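Local coordinates for protein probable CoA-transferase alpha subunit (Rhodococcus jostii, PDB 6COJ) that probably serves as the alpha subunit of a CoA-transferase-family enzyme, binding a large acyl-CoA thioester together with a partner chain, at residues P70-L75 and G79-A84; V89-A94 and R269-S274; Y97-A102 and E273-P278. The protein carries 1 engineered substitution. All coordinates share one frame; numbering follows the deposited sequence. Where two conformers were deposited one is given.

Interaction 1 of 3, residues P70-L75 and G79-A84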
loop_
_atom_site.group_PDB
_atom_site.type_symbol
_atom_site.label_atom_id
_atom_site.label_comp_id
_atom_site.label_asym_id
_atom_site.label_seq_id
_atom_site.Cartn_x
_atom_site.Cartn_y
_atom_site.Cartn_z
ATOM N N PRO A 70 -9.583 -17.626 16.488
ATOM C CA PRO A 70 -10.352 -18.871 16.657
ATOM C C PRO A 70 -10.560 -19.638 15.362
ATOM O O PRO A 70 -10.975 -20.807 15.419
ATOM C CB PRO A 70 -11.682 -18.387 17.242
ATOM C CG PRO A 70 -11.820 -16.963 16.708
ATOM C CD PRO A 70 -10.406 -16.422 16.706
ATOM N N ASP A 71 -10.320 -19.013 14.207
ATOM C CA ASP A 71 -10.277 -19.751 12.950
ATOM C C ASP A 71 -9.221 -20.845 13.007
ATOM O O ASP A 71 -9.500 -22.022 12.727
ATOM C CB ASP A 71 -9.997 -18.790 11.780
ATOM C CG ASP A 71 -8.704 -17.975 11.940
ATOM O OD1 ASP A 71 -8.361 -17.550 13.065
ATOM O OD2 ASP A 71 -8.028 -17.762 10.907
ATOM N N LEU A 72 -8.001 -20.473 13.388
ATOM C CA LEU A 72 -6.922 -21.444 13.493
ATOM C C LEU A 72 -7.180 -22.429 14.624
ATOM O O LEU A 72 -6.891 -23.622 14.487
ATOM C CB LEU A 72 -5.594 -20.706 13.688
ATOM C CG LEU A 72 -4.328 -21.560 13.672
ATOM C CD1 LEU A 72 -4.236 -22.374 12.388
ATOM C CD2 LEU A 72 -3.097 -20.676 13.843
ATOM N N GLY A 73 -7.739 -21.955 15.742
ATOM C CA GLY A 73 -8.085 -22.863 16.824
ATOM C C GLY A 73 -9.056 -23.943 16.391
ATOM O O GLY A 73 -8.844 -25.132 16.655
ATOM N N LEU A 74 -10.135 -23.551 15.709
ATOM C CA LEU A 74 -11.102 -24.552 15.266
ATOM C C LEU A 74 -10.468 -25.542 14.295
ATOM O O LEU A 74 -10.693 -26.752 14.392
ATOM C CB LEU A 74 -12.324 -23.878 14.644
ATOM C CG LEU A 74 -13.335 -23.271 15.618
ATOM C CD1 LEU A 74 -14.393 -22.493 14.844
ATOM C CD2 LEU A 74 -13.988 -24.339 16.509
ATOM N N LEU A 75 -9.647 -25.054 13.359
ATOM C CA LEU A 75 -8.983 -25.975 12.442
ATOM C C LEU A 75 -8.068 -26.941 13.194
ATOM O O LEU A 75 -8.002 -28.133 12.865
ATOM C CB LEU A 75 -8.211 -25.184 11.382
ATOM C CG LEU A 75 -9.113 -24.421 10.409
ATOM C CD1 LEU A 75 -8.267 -23.504 9.531
ATOM C CD2 LEU A 75 -9.943 -25.365 9.550
ATOM N N GLY A 79 -7.694 -31.295 13.725
ATOM C CA GLY A 79 -6.476 -31.858 13.178
ATOM C C GLY A 79 -6.243 -31.531 11.720
ATOM O O GLY A 79 -5.623 -32.329 11.003
ATOM N N LYS A 80 -6.734 -30.386 11.255
ATOM C CA LYS A 80 -6.687 -30.069 9.835
ATOM C C LYS A 80 -5.445 -29.295 9.423
ATOM O O LYS A 80 -5.274 -29.044 8.227
ATOM C CB LYS A 80 -7.953 -29.318 9.407
ATOM C CG LYS A 80 -9.175 -30.238 9.323
ATOM C CD LYS A 80 -10.427 -29.449 9.042
ATOM C CE LYS A 80 -11.639 -30.345 8.985
ATOM N NZ LYS A 80 -11.634 -31.248 7.802
ATOM N N VAL A 81 -4.570 -28.936 10.361
ATOM C CA VAL A 81 -3.429 -28.061 10.095
ATOM C C VAL A 81 -2.148 -28.874 10.189
ATOM O O VAL A 81 -1.886 -29.532 11.206
ATOM C CB VAL A 81 -3.394 -26.874 11.066
ATOM C CG1 VAL A 81 -2.216 -25.955 10.740
ATOM C CG2 VAL A 81 -4.708 -26.118 11.012
ATOM N N THR A 82 -1.356 -28.846 9.123
ATOM C CA THR A 82 -0.026 -29.439 9.114
ATOM C C THR A 82 1.057 -28.402 9.362
ATOM O O THR A 82 2.021 -28.669 10.087
ATOM C CB THR A 82 0.227 -30.111 7.759
ATOM O OG1 THR A 82 -0.709 -31.174 7.580
ATOM C CG2 THR A 82 1.642 -30.686 7.677
ATOM N N LYS A 83 0.908 -27.222 8.772
ATOM C CA LYS A 83 1.911 -26.178 8.839
ATOM C C LYS A 83 1.174 -24.852 8.924
ATOM O O LYS A 83 0.112 -24.685 8.316
ATOM C CB LYS A 83 2.795 -26.233 7.585
ATOM C CG LYS A 83 4.036 -25.356 7.629
ATOM C CD LYS A 83 4.931 -25.654 6.437
ATOM C CE LYS A 83 6.220 -24.838 6.484
ATOM N NZ LYS A 83 7.067 -25.009 5.262
ATOM N N ALA A 84 1.717 -23.924 9.703
ATOM C CA ALA A 84 1.052 -22.643 9.901
ATOM C C ALA A 84 2.057 -21.510 9.796
ATOM O O ALA A 84 3.108 -21.547 10.442
ATOM C CB ALA A 84 0.323 -22.597 11.254
#

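Interaction 2 of 3, residues V89-A94 and R269-S274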
loop_
_atom_site.group_PDB
_atom_site.type_symbol
_atom_site.label_atom_id
_atom_site.label_comp_id
_atom_site.label_asym_id
_atom_site.label_seq_id
_atom_site.Cartn_x
_atom_site.Cartn_y
_atom_site.Cartn_z
ATOM N N VAL A 89 -1.209 -15.539 17.216
ATOM C CA VAL A 89 -2.524 -16.143 17.410
ATOM C C VAL A 89 -3.117 -15.526 18.667
ATOM O O VAL A 89 -2.508 -15.594 19.740
ATOM C CB VAL A 89 -2.469 -17.678 17.538
ATOM C CG1 VAL A 89 -3.887 -18.231 17.728
ATOM C CG2 VAL A 89 -1.802 -18.293 16.304
ATOM N N SER A 90 -4.284 -14.891 18.532
ATOM C CA SER A 90 -4.888 -14.218 19.674
ATOM C C SER A 90 -6.400 -14.248 19.554
ATOM O O SER A 90 -6.947 -14.129 18.451
ATOM C CB SER A 90 -4.443 -12.753 19.758
ATOM O OG SER A 90 -5.017 -12.123 20.896
ATOM N N LEU A 91 -7.063 -14.410 20.702
ATOM C CA LEU A 91 -8.506 -14.243 20.799
ATOM C C LEU A 91 -8.916 -12.798 21.078
ATOM O O LEU A 91 -10.114 -12.513 21.130
ATOM C CB LEU A 91 -9.079 -15.180 21.867
ATOM C CG LEU A 91 -8.885 -16.684 21.629
ATOM C CD1 LEU A 91 -9.509 -17.498 22.756
ATOM C CD2 LEU A 91 -9.470 -17.106 20.288
ATOM N N ASP A 92 -7.950 -11.897 21.287
ATOM C CA ASP A 92 -8.175 -10.463 21.500
ATOM C C ASP A 92 -8.774 -10.124 22.865
ATOM O O ASP A 92 -8.471 -9.069 23.430
ATOM C CB ASP A 92 -8.953 -9.822 20.346
ATOM C CG ASP A 92 -8.071 -9.551 19.145
ATOM O OD1 ASP A 92 -6.944 -9.042 19.342
ATOM O OD2 ASP A 92 -8.479 -9.860 18.007
ATOM N N SER A 93 -9.612 -11.004 23.404
ATOM C CA SER A 93 -10.118 -10.897 24.763
ATOM C C SER A 93 -9.625 -12.093 25.563
ATOM O O SER A 93 -9.159 -13.088 24.999
ATOM C CB SER A 93 -11.652 -10.909 24.796
ATOM O OG SER A 93 -12.206 -10.250 23.676
ATOM N N ALA A 94 -9.744 -11.995 26.886
ATOM C CA ALA A 94 -9.386 -13.105 27.768
ATOM C C ALA A 94 -10.140 -14.358 27.322
ATOM O O ALA A 94 -11.312 -14.278 26.973
ATOM C CB ALA A 94 -9.717 -12.761 29.205
ATOM N N ARG A 269 -15.910 -16.927 25.165
ATOM C CA ARG A 269 -15.508 -17.525 26.434
ATOM C C ARG A 269 -15.969 -18.971 26.539
ATOM O O ARG A 269 -15.222 -19.829 27.022
ATOM C CB ARG A 269 -16.022 -16.701 27.611
ATOM C CG ARG A 269 -15.186 -15.475 27.884
ATOM C CD ARG A 269 -15.529 -14.833 29.212
ATOM N NE ARG A 269 -16.887 -14.311 29.256
ATOM C CZ ARG A 269 -17.214 -13.060 28.951
ATOM N NH1 ARG A 269 -16.283 -12.201 28.549
ATOM N NH2 ARG A 269 -18.475 -12.672 29.035
ATOM N N HIS A 270 -17.192 -19.263 26.083
ATOM C CA HIS A 270 -17.696 -20.634 26.129
ATOM C C HIS A 270 -16.899 -21.552 25.207
ATOM O O HIS A 270 -16.590 -22.695 25.571
ATOM C CB HIS A 270 -19.182 -20.652 25.765
ATOM C CG HIS A 270 -19.803 -22.014 25.813
ATOM N ND1 HIS A 270 -19.959 -22.718 26.987
ATOM C CD2 HIS A 270 -20.309 -22.796 24.833
ATOM C CE1 HIS A 270 -20.531 -23.878 26.729
ATOM N NE2 HIS A 270 -20.752 -23.952 25.430
ATOM N N TYR A 271 -16.553 -21.070 24.010
ATOM C CA TYR A 271 -15.678 -21.827 23.122
ATOM C C TYR A 271 -14.362 -22.172 23.813
ATOM O O TYR A 271 -13.931 -23.334 23.818
ATOM C CB TYR A 271 -15.434 -21.025 21.833
ATOM C CG TYR A 271 -14.135 -21.352 21.129
ATOM C CD1 TYR A 271 -14.005 -22.502 20.352
ATOM C CD2 TYR A 271 -13.031 -20.514 21.245
ATOM C CE1 TYR A 271 -12.809 -22.806 19.715
ATOM C CE2 TYR A 271 -11.829 -20.811 20.614
ATOM C CZ TYR A 271 -11.726 -21.958 19.848
ATOM O OH TYR A 271 -10.544 -22.257 19.212
ATOM N N ALA A 272 -13.722 -21.171 24.427
ATOM C CA ALA A 272 -12.408 -21.384 25.029
ATOM C C ALA A 272 -12.490 -22.340 26.213
ATOM O O ALA A 272 -11.672 -23.259 26.339
ATOM C CB ALA A 272 -11.802 -20.039 25.443
ATOM N N GLU A 273 -13.482 -22.143 27.090
ATOM C CA GLU A 273 -13.632 -23.032 28.238
ATOM C C GLU A 273 -14.044 -24.435 27.818
ATOM O O GLU A 273 -13.733 -25.405 28.517
ATOM C CB GLU A 273 -14.630 -22.450 29.241
ATOM C CG GLU A 273 -14.054 -21.337 30.101
ATOM C CD GLU A 273 -15.084 -20.289 30.461
ATOM O OE1 GLU A 273 -16.286 -20.528 30.220
ATOM O OE2 GLU A 273 -14.690 -19.225 30.984
ATOM N N SER A 274 -14.730 -24.577 26.686
ATOM C CA SER A 274 -15.122 -25.913 26.250
ATOM C C SER A 274 -13.938 -26.732 25.750
ATOM O O SER A 274 -14.028 -27.964 25.704
ATOM C CB SER A 274 -16.226 -25.835 25.196
ATOM O OG SER A 274 -17.431 -25.346 25.767
HETATM O O HOH W 1 -13.229 -12.455 27.540
#

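Interaction 3 of 3, residues Y97-A102 and E273-P278. With F8G (S-{(3R,5R,9R)-1-[(2R,3S,4R,5R)-5-(6-amino-9H-purin-9-yl)-4-hydroxy-3-(phosphonooxy)tetrahydrofuran-2-yl]-3,5,9-trihydroxy-8,8-dimethyl-3,5-dioxido-10,14-dioxo-2,4,6-trioxa-11,15-diaza-3lambda~5~,5lambda~5~-diphosphaheptadecan-17-yl} (5R,10R)-7-hydroxy-10-methyl-2-oxo-1-oxaspiro[4.5]dec-6-ene-6-carbothioate (non-preferred name)), chain E.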
loop_
_atom_site.group_PDB
_atom_site.type_symbol
_atom_site.label_atom_id
_atom_site.label_comp_id
_atom_site.label_asym_id
_atom_site.label_seq_id
_atom_site.Cartn_x
_atom_site.Cartn_y
_atom_site.Cartn_z
ATOM N N TYR A 97 -5.024 -16.325 24.702
ATOM C CA TYR A 97 -4.404 -17.383 23.925
ATOM C C TYR A 97 -5.487 -18.350 23.471
ATOM O O TYR A 97 -6.405 -18.669 24.229
ATOM C CB TYR A 97 -3.359 -18.106 24.777
ATOM C CG TYR A 97 -2.390 -17.160 25.470
ATOM C CD1 TYR A 97 -1.869 -16.049 24.806
ATOM C CD2 TYR A 97 -2.014 -17.367 26.791
ATOM C CE1 TYR A 97 -0.989 -15.178 25.440
ATOM C CE2 TYR A 97 -1.143 -16.504 27.433
ATOM C CZ TYR A 97 -0.634 -15.411 26.753
ATOM O OH TYR A 97 0.241 -14.560 27.406
ATOM N N ASP A 98 -5.416 -18.779 22.218
ATOM C CA ASP A 98 -6.383 -19.767 21.755
ATOM C C ASP A 98 -5.994 -21.141 22.284
ATOM O O ASP A 98 -4.874 -21.600 22.026
ATOM C CB ASP A 98 -6.489 -19.803 20.238
ATOM C CG ASP A 98 -7.530 -20.809 19.774
ATOM O OD1 ASP A 98 -7.224 -22.019 19.755
ATOM O OD2 ASP A 98 -8.675 -20.409 19.473
ATOM N N PRO A 99 -6.878 -21.827 23.008
ATOM C CA PRO A 99 -6.483 -23.081 23.667
ATOM C C PRO A 99 -6.303 -24.239 22.709
ATOM O O PRO A 99 -5.570 -25.178 23.036
ATOM C CB PRO A 99 -7.638 -23.339 24.645
ATOM C CG PRO A 99 -8.833 -22.690 23.969
ATOM C CD PRO A 99 -8.273 -21.449 23.294
ATOM N N TRP A 100 -6.951 -24.217 21.543
ATOM C CA TRP A 100 -6.750 -25.305 20.593
ATOM C C TRP A 100 -5.447 -25.145 19.826
ATOM O O TRP A 100 -4.736 -26.129 19.582
ATOM C CB TRP A 100 -7.938 -25.422 19.642
ATOM C CG TRP A 100 -9.072 -26.206 20.217
ATOM C CD1 TRP A 100 -10.311 -25.741 20.557
ATOM C CD2 TRP A 100 -9.064 -27.600 20.545
ATOM N NE1 TRP A 100 -11.079 -26.763 21.068
ATOM C CE2 TRP A 100 -10.336 -27.915 21.067
ATOM C CE3 TRP A 100 -8.109 -28.616 20.429
ATOM C CZ2 TRP A 100 -10.676 -29.203 21.481
ATOM C CZ3 TRP A 100 -8.444 -29.891 20.845
ATOM C CH2 TRP A 100 -9.716 -30.176 21.360
ATOM N N PHE A 101 -5.111 -23.917 19.434
ATOM C CA PHE A 101 -3.776 -23.673 18.907
ATOM C C PHE A 101 -2.711 -24.054 19.934
ATOM O O PHE A 101 -1.716 -24.709 19.598
ATOM C CB PHE A 101 -3.664 -22.208 18.496
ATOM C CG PHE A 101 -2.286 -21.801 18.070
ATOM C CD1 PHE A 101 -1.742 -22.274 16.884
ATOM C CD2 PHE A 101 -1.534 -20.949 18.857
ATOM C CE1 PHE A 101 -0.470 -21.893 16.487
ATOM C CE2 PHE A 101 -0.257 -20.561 18.464
ATOM C CZ PHE A 101 0.272 -21.037 17.277
ATOM N N ALA A 102 -2.911 -23.675 21.200
ATOM C CA ALA A 102 -1.937 -24.028 22.232
ATOM C C ALA A 102 -1.775 -25.539 22.352
ATOM O O ALA A 102 -0.654 -26.040 22.484
ATOM C CB ALA A 102 -2.351 -23.427 23.580
ATOM N N GLU A 273 -13.482 -22.143 27.090
ATOM C CA GLU A 273 -13.632 -23.032 28.238
ATOM C C GLU A 273 -14.044 -24.435 27.818
ATOM O O GLU A 273 -13.733 -25.405 28.517
ATOM C CB GLU A 273 -14.630 -22.450 29.241
ATOM C CG GLU A 273 -14.054 -21.337 30.101
ATOM C CD GLU A 273 -15.084 -20.289 30.461
ATOM O OE1 GLU A 273 -16.286 -20.528 30.220
ATOM O OE2 GLU A 273 -14.690 -19.225 30.984
ATOM N N SER A 274 -14.730 -24.577 26.686
ATOM C CA SER A 274 -15.122 -25.913 26.250
ATOM C C SER A 274 -13.938 -26.732 25.750
ATOM O O SER A 274 -14.028 -27.964 25.704
ATOM C CB SER A 274 -16.226 -25.835 25.196
ATOM O OG SER A 274 -17.431 -25.346 25.767
ATOM N N ALA A 275 -12.828 -26.085 25.395
ATOM C CA ALA A 275 -11.639 -26.790 24.935
ATOM C C ALA A 275 -10.861 -27.468 26.061
ATOM O O ALA A 275 -9.940 -28.242 25.777
ATOM C CB ALA A 275 -10.730 -25.811 24.179
ATOM N N LYS A 276 -11.216 -27.222 27.328
ATOM C CA LYS A 276 -10.379 -27.683 28.434
ATOM C C LYS A 276 -10.432 -29.194 28.626
ATOM O O LYS A 276 -9.421 -29.801 28.997
ATOM C CB LYS A 276 -10.745 -26.960 29.730
ATOM C CG LYS A 276 -11.016 -25.491 29.548
ATOM C CD LYS A 276 -10.912 -24.729 30.844
ATOM C CE LYS A 276 -10.454 -23.304 30.558
ATOM N NZ LYS A 276 -9.496 -22.805 31.576
ATOM N N THR A 277 -11.584 -29.818 28.408
ATOM C CA THR A 277 -11.673 -31.251 28.641
ATOM C C THR A 277 -12.274 -31.950 27.433
ATOM O O THR A 277 -13.051 -31.347 26.685
ATOM C CB THR A 277 -12.533 -31.578 29.874
ATOM O OG1 THR A 277 -13.899 -31.221 29.626
ATOM C CG2 THR A 277 -12.023 -30.846 31.106
ATOM N N PRO A 278 -11.919 -33.222 27.210
ATOM C CA PRO A 278 -12.596 -33.982 26.149
ATOM C C PRO A 278 -14.101 -33.942 26.311
ATOM O O PRO A 278 -14.846 -33.864 25.325
ATOM C CB PRO A 278 -12.052 -35.411 26.326
ATOM C CG PRO A 278 -10.989 -35.340 27.399
ATOM C CD PRO A 278 -10.711 -33.903 27.699
HETATM C C4 F8G E . 5.623 -21.990 32.292
HETATM C C5 F8G E . 7.060 -21.896 31.997
HETATM C C6 F8G E . 7.687 -23.000 31.232
HETATM C C8 F8G E . 6.413 -20.139 33.129
HETATM N N1 F8G E . 6.925 -24.045 30.834
HETATM N N3 F8G E . 4.903 -23.056 31.873
HETATM C "C1'" F8G E . 3.938 -20.606 33.456
HETATM C C2 F8G E . 5.487 -24.167 31.114
HETATM C "C2'" F8G E . 3.845 -19.959 34.823
HETATM C "C3'" F8G E . 2.556 -19.180 34.689
HETATM C "C4'" F8G E . 2.607 -18.684 33.269
HETATM C "C5'" F8G E . 3.300 -17.339 33.220
HETATM C CAA F8G E . 3.046 -3.156 16.070
HETATM C CAB F8G E . 2.902 -3.742 17.453
HETATM C CAC F8G E . 2.090 -4.781 17.733
HETATM C CAD F8G E . 0.987 -5.196 16.770
HETATM C CAE F8G E . 0.916 -4.252 15.573
HETATM C CAF F8G E . 2.300 -3.965 15.030
HETATM C CAG F8G E . 2.299 -5.575 18.957
HETATM C CAI F8G E . 0.040 -4.794 14.453
HETATM C CAK F8G E . -0.413 -5.347 17.403
HETATM C CAL F8G E . -0.828 -6.828 17.340
HETATM C CAM F8G E . 0.366 -7.465 16.673
HETATM C CAQ F8G E . 3.290 -6.533 21.307
HETATM C CAR F8G E . 2.151 -6.210 22.258
HETATM C CAT F8G E . 2.473 -7.359 24.359
HETATM C CAU F8G E . 1.918 -8.428 25.281
HETATM C CAV F8G E . 2.909 -8.907 26.336
HETATM C CAX F8G E . 1.711 -9.472 28.343
HETATM C CAY F8G E . 1.156 -10.529 29.262
HETATM C CAZ F8G E . 2.019 -10.715 30.516
HETATM C CBA F8G E . 1.512 -11.924 31.288
HETATM C CBM F8G E . 3.460 -10.973 30.101
HETATM C CBN F8G E . 1.948 -9.506 31.440
HETATM N N6 F8G E . 9.008 -22.964 30.934
HETATM N N7 F8G E . 7.482 -20.736 32.540
HETATM N N9 F8G E . 5.313 -20.899 32.987
HETATM N NAS F8G E . 1.884 -7.297 23.169
HETATM N NAW F8G E . 2.293 -9.885 27.222
HETATM O "O2'" F8G E . 3.770 -20.925 35.874
HETATM O "O3'" F8G E . 1.451 -20.066 34.733
HETATM O "O4'" F8G E . 3.380 -19.647 32.556
HETATM O "O5'" F8G E . 2.492 -16.386 33.904
HETATM O OAH F8G E . 3.568 -3.207 18.315
HETATM O OAJ F8G E . 1.592 -6.557 19.152
HETATM O OAN F8G E . 0.557 -8.642 16.457
HETATM O OAO F8G E . 1.341 -6.484 16.284
HETATM O OBB F8G E . 1.536 -13.016 30.382
HETATM O OBD F8G E . 2.111 -15.146 31.739
HETATM O OBJ F8G E . 3.381 -6.604 24.683
HETATM O OBK F8G E . 1.619 -8.281 28.603
HETATM O OBL F8G E . -0.184 -10.188 29.648
HETATM O OBO F8G E . 0.878 -15.313 29.607
HETATM O OBP F8G E . -0.361 -14.308 31.535
HETATM O OBQ F8G E . 1.420 -14.055 33.980
HETATM O OBR F8G E . 3.843 -14.324 33.410
HETATM O OCI F8G E . -0.585 -21.094 35.836
HETATM O OCJ F8G E . 1.516 -20.768 37.120
HETATM O OCK F8G E . 0.130 -18.800 36.465
HETATM P PBC F8G E . 0.972 -14.450 30.839
HETATM P PBE F8G E . 2.455 -14.908 33.289
HETATM P PCH F8G E . 0.594 -20.184 36.078
HETATM S SAP F8G E . 3.460 -5.236 20.121
#

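Interaction 1 of 3, residues P70-L75 and G79-A84
Helix 70-77 ends where Lys80 N donates to Leu75 O over 3.0 Å, a nearly straight bond (N-H...O 168°). This is the long backbone bond of a Schellman motif. Gly79 is its C-prime residue, and the positive phi needed there comes easily to a residue without a side chain. The turn lets the chain leave the helix and enter strand 81-86, completing the beta-alpha-beta unit begun by strand 62-65.

Just past the turn, Val81 packs back on the helix through one methyl, CG2, which sits 3.6 Å from Leu75 CB. The torsion decides which branch does this: CG1 is anti to the backbone N (chi1 -178°), and CG2 takes the place beside that nitrogen and faces the helix. The same methyl receives Leu72 from the preceding turn, with CD1 4.0 Å from Val81 CG2 and the two side chains crossing at about a right angle. Branched aliphatic residues suit this buried seam between helix and sheet, which Leu55 and Ile38 extend around Leu75, and Val64 beside Val81.

Lys80 contributes its hydrocarbon part here, while its ammonium group turns elsewhere to bond the carbonyl oxygens of Val59 and Ser57. Midway along that chain, Lys80 CD rests 4.1 Å from Leu75 CD2.

Interaction 2 of 3, residues V89-A94 and R269-S274
One water oxygen is gripped from both segments: it donates to Ala94 O at 2.7 Å and accepts from Arg269 NH1 at 3.2 Å, lying at the edge of the guanidinium group and in its plane. Arginine suits the place because its long chain, bent at chi3 (-64°), reaches from the helix toward the loop while CG stays 4.2 Å from Ala94 O. The bridge lies on the more open margin of the contact.

Deeper in, the meeting is apolar. Leu91 divides its two methyls between neighbouring helix residues: CD1 is 4.4 Å from Ala272 CB, and CD2 is 4.4 Å from Tyr271 CE2, approaching that ring obliquely. Alanine offers a small apolar surface for the leucine methyl, whereas the tyrosine combines an apolar ring with a hydroxyl that bonds Asp98 OD2. Leu91 O is itself taken by Gln268 NE2, a second tie between loop and helix.

Bonds within each segment add to its local order. His270 O accepts from Ser274 N and Ser274 OG, which come from opposite faces of the carbonyl plane, the hydroxyl at 2.8 Å. In the loop, Asp92 carries its carboxylate to a salt bridge with Arg44, and its backbone N donates to Ser90 OG at 3.0 Å. That last bond defines an ST turn, which follows strand 88-89 in the CoA-transferase domain and carries Leu91 against helix 265-274.

Interaction 3 of 3, residues Y97-A102 and E273-P278
The apolar contact centres on Ala275, whose CB lies over one face of the Trp100 indole, 3.3 Å from Trp100 NE1 and 3.6 Å from Trp100 CD1, a CH-pi arrangement. Trp100 CG lies beside its backbone N and anti to the carbonyl carbon (chi1 -83°), a torsion that swings the pyrrole part of the indole across the methyl. Pro99 covers the same methyl from another direction, with CG 3.7 Å from Ala275 CB. A methyl is small enough to fit where the chain runs from helix 265-274 toward helix 278-288, and a broad flat ring suits the cover. Trp281 meets the indole edge-to-face, widening this aromatic patch.

Polar bonds within 97-102 set up the helix that presents these groups. Asp98 is the N-cap of helix 99-106: its OD1 takes Phe101 N at 2.9 Å through the anti lone pair, nearly straight at 169°, and Trp100 N more weakly. Pro99 fits the first helical turn because it has no backbone N-H that would need a partner.

The ligand contact belongs to Tyr97. Its OH donates to OBO, an oxygen on the diphosphate phosphorus nearer the pantetheine arm; OBO lies at the ring edge and in the ring plane. The modelled separation of Tyr97 OH and F8G OBO, 2.4 Å, is very short, and its exact value is doubtful. A phenylalanine here lacks the hydroxyl, and the phosphate oxygen OBO would probably be left without this donor and that stretch of the ligand less firmly held. Because the ligand is also hydrogen-bonded to another protein chain, the chemistry implies a phenol donor serving a diphosphate oxygen, in a pocket that two chains appear to share.

How the interactions relate
Following the chain, interaction 1 comes first and closes a short loop, turning helix 70-77 into strand 81-86 within the parallel sheet. Interactions 2 and 3 open soon after it and close loops of about 170 residues. They are not nested but interleaved: 89-94 and 97-102 meet 269-274 and 273-278 in the same order, so the two connections cross, with their far ends overlapping at Glu273 and Ser274. Together they fasten the region around helix 265-274 to the loop and helix that follow strand 88-89. Helix 70-77 touches both, Leu74 packing on Tyr271 and Leu72 on Phe101, so helix 70-77, the ligand-binding segment 97-102 and helix 265-274 pack against one another.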